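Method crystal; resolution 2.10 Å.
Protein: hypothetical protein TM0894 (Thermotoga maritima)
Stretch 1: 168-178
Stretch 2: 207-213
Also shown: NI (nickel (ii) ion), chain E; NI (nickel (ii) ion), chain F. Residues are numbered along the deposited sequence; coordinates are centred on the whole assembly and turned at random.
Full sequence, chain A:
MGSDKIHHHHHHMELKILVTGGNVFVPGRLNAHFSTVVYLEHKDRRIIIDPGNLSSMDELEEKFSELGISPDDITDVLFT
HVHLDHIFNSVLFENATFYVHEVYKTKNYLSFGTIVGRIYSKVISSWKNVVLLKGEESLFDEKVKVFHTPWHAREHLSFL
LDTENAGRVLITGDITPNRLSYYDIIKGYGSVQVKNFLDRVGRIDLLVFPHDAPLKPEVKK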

# COMPACT_ATOMS: atom_id res chain seq x y z
N ARG A 168 -7.36 -4.30 -31.71
CA ARG A 168 -6.32 -5.31 -31.53
C ARG A 168 -5.56 -4.97 -30.26
O ARG A 168 -4.96 -3.90 -30.16
CB ARG A 168 -5.40 -5.42 -32.77
CG ARG A 168 -4.22 -6.35 -32.52
CD ARG A 168 -3.51 -6.82 -33.78
NE ARG A 168 -4.31 -7.79 -34.50
CZ ARG A 168 -3.85 -8.59 -35.45
NH1 ARG A 168 -4.69 -9.44 -36.03
NH2 ARG A 168 -2.60 -8.53 -35.85
N VAL A 169 -5.64 -5.87 -29.29
CA VAL A 169 -5.15 -5.61 -27.93
C VAL A 169 -4.08 -6.63 -27.58
O VAL A 169 -4.28 -7.83 -27.76
CB VAL A 169 -6.30 -5.69 -26.89
CG1 VAL A 169 -5.81 -5.40 -25.49
CG2 VAL A 169 -7.42 -4.72 -27.25
N LEU A 170 -2.95 -6.14 -27.08
CA LEU A 170 -1.89 -7.01 -26.58
C LEU A 170 -1.87 -7.02 -25.05
O LEU A 170 -1.62 -5.99 -24.42
CB LEU A 170 -0.52 -6.58 -27.10
CG LEU A 170 0.67 -7.48 -26.69
CD1 LEU A 170 0.49 -8.90 -27.15
CD2 LEU A 170 1.97 -6.94 -27.18
N ILE A 171 -2.16 -8.19 -24.49
CA ILE A 171 -1.98 -8.46 -23.06
C ILE A 171 -0.50 -8.89 -22.89
O ILE A 171 -0.10 -9.98 -23.27
CB ILE A 171 -2.89 -9.60 -22.58
CG1 ILE A 171 -4.35 -9.41 -23.03
CG2 ILE A 171 -2.75 -9.77 -21.03
CD1 ILE A 171 -4.95 -8.10 -22.66
N THR A 172 0.32 -7.97 -22.41
CA THR A 172 1.78 -8.17 -22.46
C THR A 172 2.26 -9.18 -21.46
O THR A 172 3.18 -9.97 -21.76
CB THR A 172 2.54 -6.85 -22.22
OG1 THR A 172 2.31 -6.36 -20.90
CG2 THR A 172 2.13 -5.81 -23.23
N GLY A 173 1.63 -9.16 -20.28
CA GLY A 173 2.17 -9.82 -19.12
C GLY A 173 3.41 -9.08 -18.65
O GLY A 173 3.67 -7.91 -19.03
N ASP A 174 4.17 -9.76 -17.81
CA ASP A 174 5.25 -9.15 -17.06
C ASP A 174 6.54 -8.93 -17.81
O ASP A 174 7.52 -8.49 -17.21
CB ASP A 174 5.51 -9.97 -15.81
CG ASP A 174 4.67 -9.51 -14.63
OD1 ASP A 174 4.08 -8.43 -14.64
OD2 ASP A 174 4.65 -10.22 -13.65
N ILE A 175 6.56 -9.21 -19.11
CA ILE A 175 7.69 -8.79 -19.91
C ILE A 175 7.76 -7.24 -19.98
O ILE A 175 8.82 -6.70 -20.21
CB ILE A 175 7.66 -9.40 -21.33
CG1 ILE A 175 6.40 -8.96 -22.07
CG2 ILE A 175 7.78 -10.93 -21.24
CD1 ILE A 175 6.36 -9.41 -23.51
N THR A 176 6.61 -6.57 -19.85
CA THR A 176 6.53 -5.12 -19.73
C THR A 176 5.50 -4.82 -18.62
O THR A 176 4.31 -4.70 -18.88
CB THR A 176 6.04 -4.43 -21.01
OG1 THR A 176 4.83 -5.06 -21.45
CG2 THR A 176 7.08 -4.46 -22.11
N PRO A 177 5.96 -4.75 -17.38
CA PRO A 177 4.99 -4.68 -16.27
C PRO A 177 4.17 -3.39 -16.21
O PRO A 177 3.02 -3.41 -15.72
CB PRO A 177 5.87 -4.87 -15.02
CG PRO A 177 7.22 -4.66 -15.45
CD PRO A 177 7.34 -4.91 -16.92
N ASN A 178 4.73 -2.30 -16.73
CA ASN A 178 4.10 -1.02 -16.67
C ASN A 178 4.55 -0.12 -17.81
O ASN A 178 5.36 -0.51 -18.63
CB ASN A 178 4.35 -0.37 -15.30
CG ASN A 178 5.83 -0.26 -14.98
OD1 ASN A 178 6.64 0.02 -15.84
ND2 ASN A 178 6.18 -0.51 -13.73
N LEU A 207 -2.09 -1.55 -25.58
CA LEU A 207 -1.21 -2.36 -24.73
C LEU A 207 -1.81 -2.46 -23.34
O LEU A 207 -2.06 -1.44 -22.70
CB LEU A 207 0.16 -1.71 -24.60
CG LEU A 207 0.99 -1.70 -25.88
CD1 LEU A 207 1.94 -0.50 -25.90
CD2 LEU A 207 1.73 -3.03 -26.08
N VAL A 208 -2.07 -3.68 -22.90
CA VAL A 208 -2.59 -3.93 -21.56
C VAL A 208 -1.48 -4.52 -20.71
O VAL A 208 -1.13 -5.69 -20.84
CB VAL A 208 -3.84 -4.84 -21.60
CG1 VAL A 208 -4.32 -5.21 -20.17
CG2 VAL A 208 -4.98 -4.15 -22.37
N PHE A 209 -0.95 -3.69 -19.82
CA PHE A 209 0.12 -4.08 -18.90
C PHE A 209 -0.47 -4.73 -17.64
O PHE A 209 -1.64 -4.53 -17.31
CB PHE A 209 0.94 -2.86 -18.48
CG PHE A 209 1.44 -2.03 -19.63
CD1 PHE A 209 2.42 -2.52 -20.48
CD2 PHE A 209 0.97 -0.75 -19.83
CE1 PHE A 209 2.88 -1.75 -21.54
CE2 PHE A 209 1.44 0.01 -20.86
CZ PHE A 209 2.38 -0.49 -21.72
N PRO A 210 0.31 -5.58 -16.98
CA PRO A 210 -0.21 -6.27 -15.78
C PRO A 210 -0.20 -5.44 -14.50
O PRO A 210 -0.84 -5.84 -13.53
CB PRO A 210 0.75 -7.46 -15.66
CG PRO A 210 2.06 -6.92 -16.25
CD PRO A 210 1.64 -6.10 -17.39
N HIS A 211 0.57 -4.35 -14.47
CA HIS A 211 0.72 -3.53 -13.25
C HIS A 211 0.68 -2.06 -13.55
O HIS A 211 1.37 -1.27 -12.90
CB HIS A 211 2.02 -3.89 -12.51
CG HIS A 211 2.06 -5.32 -12.14
ND1 HIS A 211 1.24 -5.83 -11.14
CD2 HIS A 211 2.70 -6.38 -12.69
CE1 HIS A 211 1.41 -7.15 -11.08
NE2 HIS A 211 2.26 -7.51 -12.03
N ASP A 212 -0.16 -1.68 -14.52
CA ASP A 212 -0.38 -0.29 -14.83
C ASP A 212 -1.66 -0.17 -15.64
O ASP A 212 -2.21 -1.18 -16.05
CB ASP A 212 0.82 0.27 -15.61
CG ASP A 212 0.97 1.77 -15.47
OD1 ASP A 212 0.04 2.46 -14.95
OD2 ASP A 212 2.05 2.25 -15.85
N ALA A 213 -2.13 1.06 -15.83
CA ALA A 213 -3.22 1.35 -16.72
C ALA A 213 -2.75 1.11 -18.17
O ALA A 213 -1.57 1.27 -18.48
CB ALA A 213 -3.67 2.81 -16.54
NI NI E . 3.28 -9.47 -12.12
NI NI F . 5.61 -12.10 -12.63
O HOH W 1 -0.63 -7.90 -19.06
O HOH W 2 3.73 -0.76 -11.91
O HOH W 3 5.08 -8.94 -10.34
O HOH W 4 4.24 -11.49 -11.04
O HOH W 5 6.75 -10.55 -11.14

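The strand ending at I171 runs parallel to the end of the strand through L207 and V208; both then continue as loops that are joined through the chain E nickel. R168 makes no contact with stretch 2. V169 starts the packing: its CG1 lies 3.5 Å from V208 CG2, a methyl contact in the buried interior. L170 pairs with L207, and their side chains share one face of the sheet, with L170 CD2 4.1 Å from L207 CD2. The carbonyl of L170 accepts a nearly straight hydrogen bond from the neighbouring strand, V208 N to L170 O at 2.8 Å. I171 pairs with V208 on the other face, where I171 CD1 lies 3.6 Å from V208 CB. T172 N gives the second bond, to V208 O at 3.1 Å; the two bonds thus flank I171 and hold V208 by both its N and its O. Water 1 bridges G173 N to the same V208 O, each at 2.9 Å, so that oxygen accepts from both T172 N and the water. T172 OG1 donates to G173 O at 2.8 Å and still packs against P210, while G173, at positive phi, lays that same carbonyl oxygen 3.2 Å from P210 CD. D174 OD2 and H211 NE2 both bind the chain E nickel at 2.2 Å, and D174 OD2 also reaches the chain F nickel at 2.4 Å, so one carboxylate oxygen bridges both ions. D174 OD1 lies at the imidazole edge, 3.1 Å from H211 CD2, whose C-H, polarised in a metal-bound ring, suits a carboxylate oxygen. I175 points away. T176 O meets the weakly positive C-H of F209 CD1 at 3.3 Å. P177 O accepts a single, bent hydrogen bond from H211 N at 2.9 Å, outside the strand pairing. N178 lays its carbonyl oxygen over one face of the F209 ring, while water 2 joins N178 ND2 (3.1 Å) to H211 O (2.6 Å).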